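Long-range contacts in thermosome subunit (Methanococcoides burtonii, PDB 3AQ1), which probably works as an ATP-dependent chaperone that binds unfolded polypeptides and assists their folding, as other group II chaperonins do: residues Thr91-Ile96 and Asp355-Val360; Ala102-Ile107 and His347-Val352; Lys174-Pro179 and Gly308-Tyr313; Asn240-Gln245 and Ala259-Val264. All coordinates share one frame; numbering follows the deposited sequence.

Interaction 1: residues Thr91-Ile96 and Asp355-Val360; sequences TITIAI and DGKVVV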
loop_
_atom_site.group_PDB
_atom_site.type_symbol
_atom_site.label_atom_id
_atom_site.label_comp_id
_atom_site.label_asym_id
_atom_site.label_seq_id
_atom_site.Cartn_x
_atom_site.Cartn_y
_atom_site.Cartn_z
ATOM N N THR A 91 22.074 7.148 3.338
ATOM C CA THR A 91 23.077 7.906 2.605
ATOM C C THR A 91 23.080 7.589 1.109
ATOM O O THR A 91 23.401 8.447 0.305
ATOM C CB THR A 91 24.496 7.682 3.211
ATOM O OG1 THR A 91 24.700 8.578 4.317
ATOM C CG2 THR A 91 25.594 7.896 2.161
ATOM N N ILE A 92 22.711 6.366 0.731
ATOM C CA ILE A 92 22.774 5.949 -0.677
ATOM C C ILE A 92 21.412 5.796 -1.361
ATOM O O ILE A 92 21.328 5.332 -2.501
ATOM C CB ILE A 92 23.529 4.624 -0.835
ATOM C CG1 ILE A 92 22.619 3.448 -0.486
ATOM C CG2 ILE A 92 24.750 4.613 0.053
ATOM C CD1 ILE A 92 23.144 2.119 -0.960
ATOM N N THR A 93 20.346 6.177 -0.665
ATOM C CA THR A 93 19.003 6.094 -1.221
ATOM C C THR A 93 18.709 7.274 -2.120
ATOM O O THR A 93 19.373 8.305 -2.040
ATOM C CB THR A 93 17.949 6.088 -0.125
ATOM O OG1 THR A 93 18.317 7.038 0.877
ATOM C CG2 THR A 93 17.857 4.727 0.504
ATOM N N ILE A 94 17.701 7.110 -2.969
ATOM C CA ILE A 94 17.245 8.159 -3.869
ATOM C C ILE A 94 16.004 8.771 -3.261
ATOM O O ILE A 94 15.089 8.050 -2.882
ATOM C CB ILE A 94 16.873 7.569 -5.229
ATOM C CG1 ILE A 94 18.057 6.773 -5.796
ATOM C CG2 ILE A 94 16.382 8.655 -6.173
ATOM C CD1 ILE A 94 17.871 6.315 -7.213
ATOM N N ALA A 95 15.980 10.096 -3.154
ATOM C CA ALA A 95 14.870 10.793 -2.495
ATOM C C ALA A 95 13.688 11.002 -3.422
ATOM O O ALA A 95 13.846 11.390 -4.588
ATOM C CB ALA A 95 15.322 12.133 -1.900
ATOM N N ILE A 96 12.501 10.744 -2.888
ATOM C CA ILE A 96 11.278 10.878 -3.657
ATOM C C ILE A 96 10.288 11.745 -2.904
ATOM O O ILE A 96 9.862 11.401 -1.809
ATOM C CB ILE A 96 10.655 9.504 -3.950
ATOM C CG1 ILE A 96 11.674 8.631 -4.664
ATOM C CG2 ILE A 96 9.404 9.651 -4.819
ATOM C CD1 ILE A 96 11.992 9.129 -6.065
ATOM N N ASP A 355 8.170 6.532 2.931
ATOM C CA ASP A 355 9.603 6.386 3.199
ATOM C C ASP A 355 10.350 7.666 2.841
ATOM O O ASP A 355 11.322 8.026 3.503
ATOM C CB ASP A 355 10.224 5.240 2.386
ATOM C CG ASP A 355 9.781 3.851 2.847
ATOM O OD1 ASP A 355 9.265 3.707 3.981
ATOM O OD2 ASP A 355 9.966 2.898 2.052
ATOM N N GLY A 356 9.903 8.340 1.782
ATOM C CA GLY A 356 10.606 9.501 1.258
ATOM C C GLY A 356 11.844 9.108 0.468
ATOM O O GLY A 356 12.562 9.966 -0.055
ATOM N N LYS A 357 12.095 7.799 0.385
ATOM C CA LYS A 357 13.292 7.276 -0.253
ATOM C C LYS A 357 13.012 5.930 -0.904
ATOM O O LYS A 357 12.156 5.168 -0.441
ATOM C CB LYS A 357 14.426 7.147 0.769
ATOM C CG LYS A 357 14.358 8.193 1.891
ATOM C CD LYS A 357 15.727 8.579 2.431
ATOM C CE LYS A 357 15.620 9.304 3.764
ATOM N NZ LYS A 357 15.140 8.396 4.851
ATOM N N VAL A 358 13.713 5.652 -2.000
ATOM C CA VAL A 358 13.692 4.322 -2.591
ATOM C C VAL A 358 15.110 3.828 -2.796
ATOM O O VAL A 358 16.051 4.624 -2.900
ATOM C CB VAL A 358 12.999 4.292 -3.952
ATOM C CG1 VAL A 358 11.644 4.924 -3.861
ATOM C CG2 VAL A 358 13.851 5.006 -4.975
ATOM N N VAL A 359 15.239 2.506 -2.847
ATOM C CA VAL A 359 16.488 1.826 -3.157
ATOM C C VAL A 359 16.321 1.257 -4.551
ATOM O O VAL A 359 15.198 1.012 -4.977
ATOM C CB VAL A 359 16.721 0.650 -2.190
ATOM C CG1 VAL A 359 18.001 -0.071 -2.522
ATOM C CG2 VAL A 359 16.761 1.141 -0.769
ATOM N N VAL A 360 17.411 1.055 -5.278
ATOM C CA VAL A 360 17.308 0.310 -6.525
ATOM C C VAL A 360 17.778 -1.105 -6.296
ATOM O O VAL A 360 18.487 -1.365 -5.328
ATOM C CB VAL A 360 18.094 0.952 -7.653
ATOM C CG1 VAL A 360 17.279 2.084 -8.235
ATOM C CG2 VAL A 360 19.445 1.439 -7.143
#
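With a first torsion of 41°, Thr93 holds OG1 between its own backbone N and carbonyl carbon, pressed against the aliphatic chain of Lys357, and leaves CG2 anti to the carbonyl carbon, facing Val359. Thr93 OG1 lies 3.4 Å from Lys357 CD, and its hydroxyl is bonded to Leu89 O in the last turn of helix 71-92. The lysine chain bends away past this contact, and its NZ forms a salt bridge with Glu90. Thr93 CG2 touches Val359 CG2 at 4.0 Å.

Ile96 has CG1 anti to the carbonyl carbon (chi1 -56°), and that atom meets Val358 CG1 at 3.8 Å as the two side chains cross obliquely. The other methyl of this valine, CG2, is 4.0 Å from Ile94 CB. Ile94 and Val358 are also a hydrogen-bonded antiparallel pair: Ile94 N reaches Val358 O at 3.0 Å in an almost straight bond, and Val358 N returns one to Ile94 O at 2.9 Å. Two residues on, Ile96 N donates to Gly356 O at 2.9 Å, but from well above the carbonyl plane, 53° out of it. Gly356 has positive phi just after helix 332-355, where the chain turns into the strand.

Trp441 packs on Ile94 and Val358, while helix 101-109 packs on Ile96 and Val358. Strand 446-448 pairs with the far edge of strand 357-360, which completes a small three-stranded antiparallel sheet that, by the chaperonin fold, probably lies near the junction of the equatorial and intermediate domains.

Interaction 2: residues Ala102-Ile107 and His347-Val352; sequences AALIKI and HVVGVV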
loop_
_atom_site.group_PDB
_atom_site.type_symbol
_atom_site.label_atom_id
_atom_site.label_comp_id
_atom_site.label_asym_id
_atom_site.label_seq_id
_atom_site.Cartn_x
_atom_site.Cartn_y
_atom_site.Cartn_z
ATOM N N ALA A 102 7.474 12.808 -12.265
ATOM C CA ALA A 102 8.026 11.900 -13.255
ATOM C C ALA A 102 8.568 10.632 -12.590
ATOM O O ALA A 102 8.479 9.531 -13.151
ATOM C CB ALA A 102 9.112 12.593 -14.063
ATOM N N ALA A 103 9.118 10.792 -11.389
ATOM C CA ALA A 103 9.707 9.669 -10.672
ATOM C C ALA A 103 8.627 8.822 -10.019
ATOM O O ALA A 103 8.748 7.593 -9.962
ATOM C CB ALA A 103 10.708 10.151 -9.636
ATOM N N LEU A 104 7.585 9.484 -9.516
ATOM C CA LEU A 104 6.423 8.779 -8.980
ATOM C C LEU A 104 5.747 7.946 -10.066
ATOM O O LEU A 104 5.346 6.811 -9.829
ATOM C CB LEU A 104 5.419 9.757 -8.384
ATOM C CG LEU A 104 5.770 10.400 -7.052
ATOM C CD1 LEU A 104 4.788 11.535 -6.741
ATOM C CD2 LEU A 104 5.772 9.343 -5.968
ATOM N N ILE A 105 5.621 8.521 -11.257
ATOM C CA ILE A 105 5.079 7.808 -12.398
ATOM C C ILE A 105 5.972 6.651 -12.836
ATOM O O ILE A 105 5.482 5.613 -13.289
ATOM C CB ILE A 105 4.869 8.743 -13.574
ATOM C CG1 ILE A 105 3.569 9.509 -13.366
ATOM C CG2 ILE A 105 4.839 7.955 -14.873
ATOM C CD1 ILE A 105 2.976 10.057 -14.620
ATOM N N LYS A 106 7.281 6.839 -12.698
ATOM C CA LYS A 106 8.243 5.768 -12.956
ATOM C C LYS A 106 8.106 4.662 -11.909
ATOM O O LYS A 106 8.109 3.475 -12.245
ATOM C CB LYS A 106 9.672 6.312 -12.956
ATOM C CG LYS A 106 10.687 5.448 -13.689
ATOM C CD LYS A 106 12.094 5.737 -13.173
ATOM C CE LYS A 106 13.095 5.974 -14.289
ATOM N NZ LYS A 106 13.360 4.750 -15.087
ATOM N N ILE A 107 7.993 5.057 -10.642
ATOM C CA ILE A 107 7.799 4.108 -9.548
ATOM C C ILE A 107 6.527 3.276 -9.753
ATOM O O ILE A 107 6.587 2.048 -9.790
ATOM C CB ILE A 107 7.820 4.823 -8.176
ATOM C CG1 ILE A 107 9.256 5.179 -7.812
ATOM C CG2 ILE A 107 7.211 3.963 -7.065
ATOM C CD1 ILE A 107 9.385 5.939 -6.526
ATOM N N HIS A 347 -0.274 1.185 -3.768
ATOM C CA HIS A 347 0.511 0.798 -2.593
ATOM C C HIS A 347 1.995 1.124 -2.694
ATOM O O HIS A 347 2.546 1.751 -1.791
ATOM C CB HIS A 347 0.313 -0.686 -2.275
ATOM C CG HIS A 347 -0.995 -0.980 -1.604
ATOM N ND1 HIS A 347 -1.124 -1.078 -0.235
ATOM C CD2 HIS A 347 -2.237 -1.174 -2.112
ATOM C CE1 HIS A 347 -2.385 -1.336 0.068
ATOM N NE2 HIS A 347 -3.081 -1.397 -1.053
ATOM N N VAL A 348 2.637 0.703 -3.783
ATOM C CA VAL A 348 4.058 0.980 -3.975
ATOM C C VAL A 348 4.331 2.480 -3.902
ATOM O O VAL A 348 5.226 2.930 -3.191
ATOM C CB VAL A 348 4.604 0.424 -5.317
ATOM C CG1 VAL A 348 6.097 0.618 -5.378
ATOM C CG2 VAL A 348 4.277 -1.045 -5.455
ATOM N N VAL A 349 3.562 3.259 -4.638
ATOM C CA VAL A 349 3.720 4.706 -4.584
ATOM C C VAL A 349 3.455 5.286 -3.178
ATOM O O VAL A 349 4.204 6.142 -2.692
ATOM C CB VAL A 349 2.851 5.379 -5.636
ATOM C CG1 VAL A 349 3.028 6.897 -5.582
ATOM C CG2 VAL A 349 3.220 4.835 -7.000
ATOM N N GLY A 350 2.397 4.810 -2.526
ATOM C CA GLY A 350 2.120 5.199 -1.157
ATOM C C GLY A 350 3.311 4.949 -0.251
ATOM O O GLY A 350 3.786 5.844 0.443
ATOM N N VAL A 351 3.806 3.719 -0.268
ATOM C CA VAL A 351 4.918 3.335 0.586
ATOM C C VAL A 351 6.201 4.104 0.276
ATOM O O VAL A 351 6.937 4.468 1.180
ATOM C CB VAL A 351 5.172 1.827 0.510
ATOM C CG1 VAL A 351 6.524 1.480 1.135
ATOM C CG2 VAL A 351 4.015 1.073 1.175
ATOM N N VAL A 352 6.470 4.361 -0.995
ATOM C CA VAL A 352 7.635 5.158 -1.349
ATOM C C VAL A 352 7.491 6.585 -0.809
ATOM O O VAL A 352 8.417 7.119 -0.195
ATOM C CB VAL A 352 7.872 5.180 -2.874
ATOM C CG1 VAL A 352 8.873 6.243 -3.248
ATOM C CG2 VAL A 352 8.340 3.826 -3.357
#
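Ile107 and Val352 reach for each other tip to tip, and the rest of the contact is grouped around them. Ile107 brings both of its branches: CG2 and CD1 each lie 3.9 Å from Val352 CG2. The approach of CD1 to the other valine methyl is doubtful at this resolution. The first torsion of Ile107 (-76°) puts CG1 anti to the carbonyl carbon, which leaves CG2 anti to the backbone N and turned to the second helix. There CG2 also meets Val348 CG1 at 3.9 Å, the isoleucine slanting across that valine, and comes within 4.1 Å of Val349 CG2.

Leu104 stands one turn back on the same helix and approaches differently. Its CB does not aim at the partner, but the end of the chain swings closer, so that CD2 rests against Val349 CG1 at 3.7 Å with the two side chains at about a right angle. Val349 is thus shared, giving CG1 to the leucine and CG2 to the isoleucine.

The helices run in largely opposed directions, 133° apart, with axes 9.7 Å from each other at their closest. Val129 and Val132 of helix 121-132 close in beside Leu104 and Val349, respectively. Lys106, which takes no part, forms a salt bridge with Asp444 and a cation-pi contact with Trp441.

The closest side-chain contacts across the two segments are all methyl against methyl. The contact therefore rests on dispersion and on burying hydrocarbon, and what specificity it has comes from shape, with no polar bond between the two segments to fix the register.

Interaction 3: residues Lys174-Pro179 and Gly308-Tyr313; sequences KERSHP and GGKMTY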
loop_
_atom_site.group_PDB
_atom_site.type_symbol
_atom_site.label_atom_id
_atom_site.label_comp_id
_atom_site.label_asym_id
_atom_site.label_seq_id
_atom_site.Cartn_x
_atom_site.Cartn_y
_atom_site.Cartn_z
ATOM N N LYS A 174 -25.224 1.399 -5.459
ATOM C CA LYS A 174 -26.542 1.098 -4.909
ATOM C C LYS A 174 -27.473 2.253 -5.233
ATOM O O LYS A 174 -27.038 3.395 -5.365
ATOM C CB LYS A 174 -26.457 0.874 -3.401
ATOM C CG LYS A 174 -26.474 -0.601 -2.999
ATOM C CD LYS A 174 -27.860 -1.202 -3.191
ATOM C CE LYS A 174 -27.880 -2.668 -2.848
ATOM N NZ LYS A 174 -27.223 -3.457 -3.934
ATOM N N GLU A 175 -28.756 1.969 -5.393
ATOM C CA GLU A 175 -29.673 3.050 -5.693
ATOM C C GLU A 175 -30.682 3.256 -4.570
ATOM O O GLU A 175 -30.631 2.554 -3.564
ATOM C CB GLU A 175 -30.302 2.882 -7.092
ATOM C CG GLU A 175 -31.291 1.777 -7.256
ATOM C CD GLU A 175 -31.753 1.647 -8.701
ATOM O OE1 GLU A 175 -32.920 2.007 -9.005
ATOM O OE2 GLU A 175 -30.940 1.183 -9.535
ATOM N N ARG A 176 -31.552 4.256 -4.707
ATOM C CA ARG A 176 -32.573 4.513 -3.693
ATOM C C ARG A 176 -33.471 3.296 -3.612
ATOM O O ARG A 176 -33.820 2.718 -4.649
ATOM C CB ARG A 176 -33.423 5.708 -4.084
ATOM C CG ARG A 176 -32.774 7.035 -3.900
ATOM C CD ARG A 176 -33.604 8.077 -4.590
ATOM N NE ARG A 176 -33.517 7.918 -6.032
ATOM C CZ ARG A 176 -34.356 8.474 -6.896
ATOM N NH1 ARG A 176 -35.358 9.212 -6.456
ATOM N NH2 ARG A 176 -34.198 8.287 -8.201
ATOM N N SER A 177 -33.861 2.916 -2.395
ATOM C CA SER A 177 -34.697 1.731 -2.217
ATOM C C SER A 177 -36.123 1.946 -2.697
ATOM O O SER A 177 -36.807 0.984 -3.087
ATOM C CB SER A 177 -34.712 1.261 -0.762
ATOM O OG SER A 177 -35.391 2.199 0.043
ATOM N N HIS A 178 -36.572 3.198 -2.636
ATOM C CA HIS A 178 -37.925 3.579 -3.054
ATOM C C HIS A 178 -37.789 4.751 -4.015
ATOM O O HIS A 178 -37.006 5.669 -3.777
ATOM C CB HIS A 178 -38.792 3.956 -1.839
ATOM C CG HIS A 178 -40.272 3.919 -2.096
ATOM N ND1 HIS A 178 -40.943 4.924 -2.763
ATOM C CD2 HIS A 178 -41.218 3.014 -1.737
ATOM C CE1 HIS A 178 -42.231 4.633 -2.816
ATOM N NE2 HIS A 178 -42.426 3.480 -2.201
ATOM N N PRO A 179 -38.545 4.718 -5.112
ATOM C CA PRO A 179 -38.386 5.691 -6.198
ATOM C C PRO A 179 -38.903 7.081 -5.832
ATOM O O PRO A 179 -38.575 8.056 -6.516
ATOM C CB PRO A 179 -39.234 5.102 -7.328
ATOM C CG PRO A 179 -39.568 3.715 -6.892
ATOM C CD PRO A 179 -39.580 3.723 -5.415
ATOM N N GLY A 308 -25.643 1.464 -17.232
ATOM C CA GLY A 308 -25.597 0.188 -16.555
ATOM C C GLY A 308 -26.606 0.256 -15.422
ATOM O O GLY A 308 -27.047 -0.767 -14.898
ATOM N N GLY A 309 -26.978 1.480 -15.052
ATOM C CA GLY A 309 -27.887 1.704 -13.942
ATOM C C GLY A 309 -27.699 3.034 -13.225
ATOM O O GLY A 309 -27.423 4.062 -13.850
ATOM N N LYS A 310 -27.862 3.015 -11.905
ATOM C CA LYS A 310 -27.712 4.223 -11.097
ATOM C C LYS A 310 -26.799 3.947 -9.900
ATOM O O LYS A 310 -26.705 2.810 -9.421
ATOM C CB LYS A 310 -29.075 4.724 -10.611
ATOM C CG LYS A 310 -30.150 4.816 -11.690
ATOM C CD LYS A 310 -31.468 5.311 -11.115
ATOM C CE LYS A 310 -32.622 5.245 -12.120
ATOM N NZ LYS A 310 -33.866 5.902 -11.586
ATOM N N MET A 311 -26.117 4.987 -9.432
ATOM C CA MET A 311 -25.224 4.869 -8.277
ATOM C C MET A 311 -25.403 5.982 -7.222
ATOM O O MET A 311 -25.935 7.056 -7.511
ATOM C CB MET A 311 -23.772 4.794 -8.752
ATOM C CG MET A 311 -23.396 3.429 -9.340
ATOM S SD MET A 311 -21.617 3.090 -9.401
ATOM C CE MET A 311 -21.046 4.441 -10.437
ATOM N N THR A 312 -24.951 5.729 -5.998
ATOM C CA THR A 312 -25.064 6.738 -4.942
ATOM C C THR A 312 -23.751 7.461 -4.633
ATOM O O THR A 312 -22.832 6.864 -4.094
ATOM C CB THR A 312 -25.610 6.140 -3.654
ATOM O OG1 THR A 312 -26.964 5.736 -3.858
ATOM C CG2 THR A 312 -25.586 7.173 -2.555
ATOM N N TYR A 313 -23.675 8.746 -4.983
ATOM C CA TYR A 313 -22.498 9.578 -4.701
ATOM C C TYR A 313 -22.592 10.317 -3.336
ATOM O O TYR A 313 -23.562 11.016 -3.059
ATOM C CB TYR A 313 -22.292 10.606 -5.819
ATOM C CG TYR A 313 -21.874 10.046 -7.163
ATOM C CD1 TYR A 313 -20.629 10.352 -7.710
ATOM C CD2 TYR A 313 -22.725 9.230 -7.901
ATOM C CE1 TYR A 313 -20.245 9.854 -8.933
ATOM C CE2 TYR A 313 -22.340 8.720 -9.135
ATOM C CZ TYR A 313 -21.107 9.040 -9.642
ATOM O OH TYR A 313 -20.728 8.539 -10.864
#
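Lys174-Arg176 runs at 90° to Lys310-Thr312, so the loop crosses the strand instead of pairing with it, and the CA atoms of Lys174 and Met311 come within 5.2 Å. The contact lies on the mixed sheet of the chaperonin's apical domain: strand 310-317 pairs with strand 169-172, and the loop leaves from the end of the latter.

Farther out, the side chains are charged. Lys310 is extended beyond CG and crosses Glu175 at a slant, with its CB 4.1 Å from Glu175 OE2. Their charged ends do not touch, since Glu175 OE1 and Lys310 NZ are 4.8 Å apart, but the opposite charges probably still attract. At the tip, Lys310 NZ lies 4.2 Å from Arg176 NH2, obliquely to the guanidinium. Glu303 probably eases the repulsion of these like charges, because it forms a salt bridge with Arg176 NH2 and a long, weak ion pair with Lys310 NZ. Arg176 NH1 is tied to Met181 O.

The bond between the segments is deeper. Thr312 OG1, also hydrogen-bonded to Tyr262 OH, is anti to its carbonyl carbon (chi1 -67°) and donates to Lys174 O at 2.8 Å, standing 42° above the plane of that carbonyl.

Interaction 4: residues Asn240-Gln245 and Ala259-Val264; sequences NVVFCQ and AGIYAV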
loop_
_atom_site.group_PDB
_atom_site.type_symbol
_atom_site.label_atom_id
_atom_site.label_comp_id
_atom_site.label_asym_id
_atom_site.label_seq_id
_atom_site.Cartn_x
_atom_site.Cartn_y
_atom_site.Cartn_z
ATOM N N ASN A 240 -31.108 12.488 7.408
ATOM C CA ASN A 240 -31.475 12.726 6.009
ATOM C C ASN A 240 -31.386 11.478 5.116
ATOM O O ASN A 240 -32.094 11.327 4.108
ATOM C CB ASN A 240 -30.431 13.677 5.451
ATOM C CG ASN A 240 -30.894 15.050 5.433
ATOM O OD1 ASN A 240 -32.087 15.296 5.345
ATOM N ND2 ASN A 240 -29.970 15.986 5.511
ATOM N N VAL A 241 -30.454 10.614 5.488
ATOM C CA VAL A 241 -29.959 9.577 4.621
ATOM C C VAL A 241 -29.699 8.367 5.491
ATOM O O VAL A 241 -29.069 8.476 6.554
ATOM C CB VAL A 241 -28.658 10.035 3.962
ATOM C CG1 VAL A 241 -27.968 8.884 3.291
ATOM C CG2 VAL A 241 -28.943 11.177 2.994
ATOM N N VAL A 242 -30.216 7.225 5.053
ATOM C CA VAL A 242 -30.013 5.984 5.778
ATOM C C VAL A 242 -29.395 4.947 4.853
ATOM O O VAL A 242 -29.940 4.660 3.792
ATOM C CB VAL A 242 -31.335 5.436 6.312
ATOM C CG1 VAL A 242 -31.099 4.164 7.068
ATOM C CG2 VAL A 242 -31.999 6.449 7.201
ATOM N N PHE A 243 -28.249 4.410 5.250
ATOM C CA PHE A 243 -27.674 3.238 4.591
ATOM C C PHE A 243 -27.877 2.025 5.482
ATOM O O PHE A 243 -27.429 1.999 6.623
ATOM C CB PHE A 243 -26.182 3.435 4.324
ATOM C CG PHE A 243 -25.886 4.458 3.274
ATOM C CD1 PHE A 243 -25.945 4.123 1.931
ATOM C CD2 PHE A 243 -25.539 5.753 3.625
ATOM C CE1 PHE A 243 -25.677 5.069 0.948
ATOM C CE2 PHE A 243 -25.257 6.699 2.658
ATOM C CZ PHE A 243 -25.322 6.361 1.312
ATOM N N CYS A 244 -28.568 1.020 4.974
ATOM C CA CYS A 244 -28.810 -0.175 5.765
ATOM C C CYS A 244 -28.069 -1.363 5.166
ATOM O O CYS A 244 -28.102 -1.591 3.965
ATOM C CB CYS A 244 -30.303 -0.468 5.867
ATOM S SG CYS A 244 -30.700 -1.897 6.863
ATOM N N GLN A 245 -27.384 -2.118 6.008
ATOM C CA GLN A 245 -26.620 -3.233 5.514
ATOM C C GLN A 245 -27.570 -4.346 5.082
ATOM O O GLN A 245 -27.230 -5.161 4.236
ATOM C CB GLN A 245 -25.642 -3.725 6.578
ATOM C CG GLN A 245 -24.804 -4.910 6.140
ATOM C CD GLN A 245 -23.964 -5.471 7.262
ATOM O OE1 GLN A 245 -23.389 -4.728 8.060
ATOM N NE2 GLN A 245 -23.885 -6.791 7.331
ATOM N N ALA A 259 -41.265 10.654 4.929
ATOM C CA ALA A 259 -40.502 11.621 5.713
ATOM C C ALA A 259 -39.382 12.368 4.941
ATOM O O ALA A 259 -38.656 13.175 5.520
ATOM C CB ALA A 259 -39.946 10.957 6.996
ATOM N N GLY A 260 -39.237 12.096 3.645
ATOM C CA GLY A 260 -38.233 12.763 2.823
ATOM C C GLY A 260 -36.827 12.179 2.935
ATOM O O GLY A 260 -35.822 12.845 2.643
ATOM N N ILE A 261 -36.757 10.917 3.340
ATOM C CA ILE A 261 -35.477 10.259 3.596
ATOM C C ILE A 261 -34.912 9.385 2.456
ATOM O O ILE A 261 -35.566 8.478 1.942
ATOM C CB ILE A 261 -35.515 9.478 4.932
ATOM C CG1 ILE A 261 -35.842 10.434 6.081
ATOM C CG2 ILE A 261 -34.187 8.823 5.197
ATOM C CD1 ILE A 261 -35.798 9.778 7.439
ATOM N N TYR A 262 -33.680 9.697 2.071
ATOM C CA TYR A 262 -32.929 8.927 1.089
ATOM C C TYR A 262 -32.388 7.655 1.763
ATOM O O TYR A 262 -31.456 7.728 2.586
ATOM C CB TYR A 262 -31.761 9.779 0.576
ATOM C CG TYR A 262 -30.994 9.216 -0.610
ATOM C CD1 TYR A 262 -30.259 8.030 -0.510
ATOM C CD2 TYR A 262 -30.969 9.897 -1.820
ATOM C CE1 TYR A 262 -29.544 7.538 -1.594
ATOM C CE2 TYR A 262 -30.264 9.413 -2.899
ATOM C CZ TYR A 262 -29.561 8.237 -2.785
ATOM O OH TYR A 262 -28.872 7.785 -3.880
ATOM N N ALA A 263 -32.975 6.501 1.439
ATOM C CA ALA A 263 -32.514 5.247 2.034
ATOM C C ALA A 263 -32.057 4.232 0.996
ATOM O O ALA A 263 -32.642 4.114 -0.072
ATOM C CB ALA A 263 -33.574 4.640 2.955
ATOM N N VAL A 264 -30.997 3.503 1.307
ATOM C CA VAL A 264 -30.599 2.396 0.456
ATOM C C VAL A 264 -30.567 1.126 1.291
ATOM O O VAL A 264 -30.168 1.157 2.438
ATOM C CB VAL A 264 -29.243 2.646 -0.258
ATOM C CG1 VAL A 264 -29.055 4.128 -0.579
ATOM C CG2 VAL A 264 -28.136 2.211 0.599
#
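Val242 and its neighbours on strand 241-244 are gripped closely by strand 262-264, which runs almost parallel at 6°. Val242 N donates to Tyr262 O at 2.8 Å, Val242 O receives Val264 N at 2.9 Å, and Cys244 N closes the far end on Val264 O at 3.0 Å. On one face, Val242 CB lies 4.1 Å from Ala263 CB, and Val242 CG2 meets Ile261 CG2 at 3.8 Å. On the other, Val241 and Tyr262 stand side by side, pointing the same way, and Phe243 slants across Val264, though the detail of that fit is doubtful. Leu272 and Leu275 of helix 269-279 cover the phenylalanine.

The end at Asn240 is the solvent side. Asn240 is partly exposed, and its CB points away from the partner strand; Gly260, exposed, adds little contact, and its positive phi completes the Schellman motif that ends helix 250-258. Tyr262 N still reaches Asn240 O at 3.1 Å, in a bond bent to 148° at the hydrogen.

Strand 184-193 flanks strand 241-244 with backbone bonds on its other edge. Strand, helix 250-258 and parallel strand together make a beta-alpha-beta crossover in the apical domain.

How the interactions relate
Interactions 1 and 2 form one continuous packed region: helix 101-109 follows strand 94-95, helix 332-355 leads into strand 357-360, and Ile96 and Val358 rest on Leu104, Ile107 and Val352. Interaction 1 adds backbone bonds at a partly buried outer strand of its sheet, whereas interaction 2 is buried and wholly apolar. Interactions 3 and 4 share another sheet, their nearest atoms about 21 Å and about 23 Å, respectively, from those of interaction 2. Interaction 4 is its buried, regularly bonded part; interaction 3 is partly exposed and rich in charge. They are joined by Thr312 OG1 and Tyr262 OH, 2.8 Å apart and probably hydrogen-bonded, and by Ser177 N on Ala263 O.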